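Local structure of superoxide dismutase (Porphyromonas gingivalis, 1UES) at residues Gly149-Asp157 with Trp179-Arg190. The protein disarms superoxide radicals by converting them to oxygen and hydrogen peroxide at a single manganese or iron ion in each subunit of a homodimer. The protein carries 1 engineered substitution. Numbering follows the deposited sequence.
Engineered in segment 149-157: Thr155 (natural residue Gly). With MN (manganese (II) ion), chain E.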
loop_
_atom_site.group_PDB
_atom_site.type_symbol
_atom_site.label_atom_id
_atom_site.label_comp_id
_atom_site.label_asym_id
_atom_site.label_seq_id
_atom_site.Cartn_x
_atom_site.Cartn_y
_atom_site.Cartn_z
ATOM N N GLY A 149 2.015 -18.195 -15.504
ATOM C CA GLY A 149 2.831 -19.277 -16.025
ATOM C C GLY A 149 4.312 -18.943 -16.137
ATOM O O GLY A 149 5.112 -19.769 -16.564
ATOM N N LEU A 150 4.688 -17.736 -15.721
ATOM C CA LEU A 150 6.075 -17.279 -15.794
ATOM C C LEU A 150 6.905 -17.690 -14.584
ATOM O O LEU A 150 6.358 -18.012 -13.510
ATOM C CB LEU A 150 6.112 -15.760 -15.930
ATOM C CG LEU A 150 5.545 -15.245 -17.251
ATOM C CD1 LEU A 150 5.484 -13.733 -17.261
ATOM C CD2 LEU A 150 6.427 -15.741 -18.381
ATOM N N ASN A 151 8.225 -17.648 -14.763
ATOM C CA ASN A 151 9.175 -18.012 -13.730
ATOM C C ASN A 151 9.635 -16.772 -12.978
ATOM O O ASN A 151 10.281 -15.918 -13.559
ATOM C CB ASN A 151 10.395 -18.663 -14.375
ATOM C CG ASN A 151 11.291 -19.299 -13.380
ATOM O OD1 ASN A 151 10.826 -19.988 -12.472
ATOM N ND2 ASN A 151 12.594 -19.096 -13.534
ATOM N N PRO A 152 9.355 -16.685 -11.663
ATOM C CA PRO A 152 9.769 -15.510 -10.873
ATOM C C PRO A 152 11.249 -15.528 -10.500
ATOM O O PRO A 152 11.674 -16.403 -9.748
ATOM C CB PRO A 152 8.863 -15.581 -9.645
ATOM C CG PRO A 152 8.648 -17.069 -9.447
ATOM C CD PRO A 152 8.636 -17.680 -10.849
ATOM N N LEU A 153 12.024 -14.546 -10.962
ATOM C CA LEU A 153 13.460 -14.530 -10.699
ATOM C C LEU A 153 13.945 -13.584 -9.626
ATOM O O LEU A 153 14.707 -13.967 -8.748
ATOM C CB LEU A 153 14.239 -14.221 -11.978
ATOM C CG LEU A 153 13.815 -14.982 -13.226
ATOM C CD1 LEU A 153 14.699 -14.545 -14.381
ATOM C CD2 LEU A 153 13.980 -16.482 -12.988
ATOM N N LEU A 154 13.504 -12.332 -9.709
ATOM C CA LEU A 154 13.933 -11.328 -8.763
ATOM C C LEU A 154 12.781 -10.359 -8.506
ATOM O O LEU A 154 12.117 -9.930 -9.438
ATOM C CB LEU A 154 15.130 -10.555 -9.345
ATOM C CG LEU A 154 15.467 -9.232 -8.665
ATOM C CD1 LEU A 154 16.140 -9.541 -7.321
ATOM C CD2 LEU A 154 16.386 -8.365 -9.580
ATOM N N THR A 155 12.523 -10.046 -7.240
ATOM C CA THR A 155 11.453 -9.080 -6.978
ATOM C C THR A 155 11.827 -8.009 -5.988
ATOM O O THR A 155 12.581 -8.254 -5.046
ATOM C CB THR A 155 10.134 -9.766 -6.476
ATOM O OG1 THR A 155 9.083 -8.789 -6.456
ATOM C CG2 THR A 155 10.296 -10.364 -5.045
ATOM N N PHE A 156 11.302 -6.797 -6.207
ATOM C CA PHE A 156 11.489 -5.711 -5.258
ATOM C C PHE A 156 10.057 -5.452 -4.694
ATOM O O PHE A 156 9.113 -5.294 -5.448
ATOM C CB PHE A 156 11.993 -4.431 -5.926
ATOM C CG PHE A 156 13.454 -4.461 -6.326
ATOM C CD1 PHE A 156 14.259 -5.561 -6.034
ATOM C CD2 PHE A 156 14.009 -3.373 -6.996
ATOM C CE1 PHE A 156 15.620 -5.592 -6.404
ATOM C CE2 PHE A 156 15.363 -3.382 -7.374
ATOM C CZ PHE A 156 16.166 -4.482 -7.082
ATOM N N ASP A 157 9.918 -5.484 -3.376
ATOM C CA ASP A 157 8.638 -5.237 -2.720
ATOM C C ASP A 157 8.450 -3.726 -2.638
ATOM O O ASP A 157 9.313 -3.032 -2.062
ATOM C CB ASP A 157 8.738 -5.831 -1.325
ATOM C CG ASP A 157 7.433 -5.835 -0.572
ATOM O OD1 ASP A 157 6.413 -5.373 -1.120
ATOM O OD2 ASP A 157 7.503 -6.324 0.586
ATOM N N TRP A 179 19.891 -3.154 -4.944
ATOM C CA TRP A 179 20.865 -3.862 -5.774
ATOM C C TRP A 179 22.098 -4.328 -5.019
ATOM O O TRP A 179 22.704 -5.364 -5.359
ATOM C CB TRP A 179 21.259 -2.991 -6.960
ATOM C CG TRP A 179 20.114 -2.586 -7.783
ATOM C CD1 TRP A 179 19.514 -1.350 -7.810
ATOM C CD2 TRP A 179 19.373 -3.411 -8.697
ATOM N NE1 TRP A 179 18.451 -1.365 -8.683
ATOM C CE2 TRP A 179 18.341 -2.610 -9.237
ATOM C CE3 TRP A 179 19.481 -4.754 -9.111
ATOM C CZ2 TRP A 179 17.416 -3.097 -10.171
ATOM C CZ3 TRP A 179 18.544 -5.238 -10.054
ATOM C CH2 TRP A 179 17.536 -4.408 -10.562
ATOM N N SER A 180 22.461 -3.592 -3.972
ATOM C CA SER A 180 23.624 -3.920 -3.179
ATOM C C SER A 180 23.473 -5.197 -2.345
ATOM O O SER A 180 24.472 -5.747 -1.888
ATOM C CB SER A 180 23.999 -2.737 -2.275
ATOM O OG SER A 180 23.102 -2.586 -1.173
ATOM N N ILE A 181 22.242 -5.675 -2.132
ATOM C CA ILE A 181 22.076 -6.910 -1.356
ATOM C C ILE A 181 21.559 -8.098 -2.164
ATOM O O ILE A 181 21.292 -9.170 -1.607
ATOM C CB ILE A 181 21.137 -6.729 -0.149
ATOM C CG1 ILE A 181 19.826 -6.082 -0.569
ATOM C CG2 ILE A 181 21.858 -5.912 0.940
ATOM C CD1 ILE A 181 18.808 -6.017 0.549
ATOM N N VAL A 182 21.398 -7.913 -3.461
ATOM C CA VAL A 182 20.932 -9.017 -4.288
ATOM C C VAL A 182 22.046 -10.052 -4.443
ATOM O O VAL A 182 23.176 -9.710 -4.785
ATOM C CB VAL A 182 20.519 -8.506 -5.695
ATOM C CG1 VAL A 182 20.250 -9.671 -6.651
ATOM C CG2 VAL A 182 19.277 -7.638 -5.564
ATOM N N ASP A 183 21.736 -11.310 -4.178
ATOM C CA ASP A 183 22.718 -12.376 -4.371
ATOM C C ASP A 183 22.402 -12.939 -5.755
ATOM O O ASP A 183 21.459 -13.709 -5.925
ATOM C CB ASP A 183 22.560 -13.459 -3.317
ATOM C CG ASP A 183 23.607 -14.547 -3.453
ATOM O OD1 ASP A 183 23.849 -15.268 -2.466
ATOM O OD2 ASP A 183 24.188 -14.662 -4.549
ATOM N N TRP A 184 23.177 -12.540 -6.759
ATOM C CA TRP A 184 22.897 -13.018 -8.103
ATOM C C TRP A 184 23.057 -14.525 -8.284
ATOM O O TRP A 184 22.489 -15.086 -9.220
ATOM C CB TRP A 184 23.729 -12.248 -9.131
ATOM C CG TRP A 184 23.174 -10.844 -9.301
ATOM C CD1 TRP A 184 23.665 -9.701 -8.736
ATOM C CD2 TRP A 184 21.969 -10.475 -9.982
ATOM N NE1 TRP A 184 22.836 -8.639 -9.019
ATOM C CE2 TRP A 184 21.786 -9.082 -9.782
ATOM C CE3 TRP A 184 21.021 -11.183 -10.743
ATOM C CZ2 TRP A 184 20.695 -8.381 -10.314
ATOM C CZ3 TRP A 184 19.920 -10.483 -11.274
ATOM C CH2 TRP A 184 19.774 -9.089 -11.052
ATOM N N ASP A 185 23.793 -15.178 -7.391
ATOM C CA ASP A 185 23.949 -16.626 -7.486
ATOM C C ASP A 185 22.608 -17.289 -7.238
ATOM O O ASP A 185 22.285 -18.306 -7.853
ATOM C CB ASP A 185 24.968 -17.124 -6.468
ATOM C CG ASP A 185 26.365 -16.642 -6.784
ATOM O OD1 ASP A 185 26.735 -16.675 -7.981
ATOM O OD2 ASP A 185 27.077 -16.212 -5.848
ATOM N N ILE A 186 21.818 -16.704 -6.337
ATOM C CA ILE A 186 20.510 -17.248 -6.042
ATOM C C ILE A 186 19.538 -16.924 -7.176
ATOM O O ILE A 186 18.794 -17.778 -7.623
ATOM C CB ILE A 186 19.986 -16.715 -4.695
ATOM C CG1 ILE A 186 20.931 -17.192 -3.590
ATOM C CG2 ILE A 186 18.532 -17.149 -4.457
ATOM C CD1 ILE A 186 20.871 -16.405 -2.310
ATOM N N VAL A 187 19.543 -15.687 -7.660
ATOM C CA VAL A 187 18.639 -15.347 -8.743
ATOM C C VAL A 187 18.953 -16.208 -9.958
ATOM O O VAL A 187 18.054 -16.759 -10.588
ATOM C CB VAL A 187 18.754 -13.851 -9.126
ATOM C CG1 VAL A 187 17.808 -13.530 -10.283
ATOM C CG2 VAL A 187 18.448 -12.986 -7.920
ATOM N N GLU A 188 20.238 -16.348 -10.273
ATOM C CA GLU A 188 20.637 -17.142 -11.432
ATOM C C GLU A 188 20.127 -18.567 -11.308
ATOM O O GLU A 188 19.713 -19.171 -12.293
ATOM C CB GLU A 188 22.153 -17.150 -11.571
ATOM C CG GLU A 188 22.743 -15.794 -11.903
ATOM C CD GLU A 188 24.199 -15.695 -11.500
ATOM O OE1 GLU A 188 24.794 -16.744 -11.131
ATOM O OE2 GLU A 188 24.757 -14.576 -11.556
ATOM N N SER A 189 20.150 -19.104 -10.091
ATOM C CA SER A 189 19.669 -20.462 -9.873
ATOM C C SER A 189 18.187 -20.631 -10.209
ATOM O O SER A 189 17.755 -21.722 -10.541
ATOM C CB SER A 189 19.898 -20.890 -8.421
ATOM O OG SER A 189 18.813 -20.445 -7.620
ATOM N N ARG A 190 17.404 -19.549 -10.121
ATOM C CA ARG A 190 15.976 -19.614 -10.425
ATOM C C ARG A 190 15.718 -19.573 -11.925
ATOM O O ARG A 190 14.635 -19.912 -12.387
ATOM C CB ARG A 190 15.252 -18.423 -9.782
ATOM C CG ARG A 190 15.630 -18.198 -8.333
ATOM C CD ARG A 190 14.825 -17.038 -7.763
ATOM N NE ARG A 190 14.872 -17.091 -6.312
ATOM C CZ ARG A 190 14.559 -16.078 -5.518
ATOM N NH1 ARG A 190 14.170 -14.923 -6.046
ATOM N NH2 ARG A 190 14.627 -16.233 -4.196
HETATM MN MN MN E . 6.213 -6.984 2.060
HETATM O O HOH W 1 4.625 -6.901 0.482
#
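Arg190 of the C-terminal helix 184-190 is hydrogen-bonded to Leu153 and Asn151 of strand 151-157. Its side chain, extended from CG to NE, lies over the backbone of Leu153, and NH1 donates to Leu153 O at 2.9 Å. The donor stands above the carbonyl plane, 49° out of it, and the oxygen meets the guanidinium near its edge. Gln80 OE1 also accepts from NH1, and Leu76 O from NH2, so several acceptors fix the rotation of the guanidinium. The second link uses the backbone: Asn151 ND2 donates to Arg190 O, though at 2.5 Å the exact length is doubtful.

The aromatic pair lies at the other end. The CZ-CE2 edge of Phe156 points at the face of the six-membered ring of Trp179 in a T-shaped stack, with ring centroids 4.7 Å apart and planes at 67°. CZ sits over the centre of that ring, while Asn112 takes the indole NE1.

Leu154 fills the middle. With CG anti to the backbone N (chi1 164°), its CD2 reaches both Trp179 CZ3 and Trp184 CH2, each 3.8 Å away, and its CD1 packs on the methyls of Val182. Val187 CG1 touches Leu153 CB at 4.0 Å.

Leu153 and Leu154 form a classic beta bulge opposite Leu126. Within the C-terminal domain of the iron/manganese superoxide dismutase family, the contact joins the last helix to border strand 151-157 of the three-stranded sheet, roughly antiparallel to it. Strand 122-128 pairs antiparallel with this strand, helix 62-79 touches Pro152 and Thr155 (engineered), and the strand ends at Asp157, whose OD2 binds manganese together with His27, His74, His161 and a water.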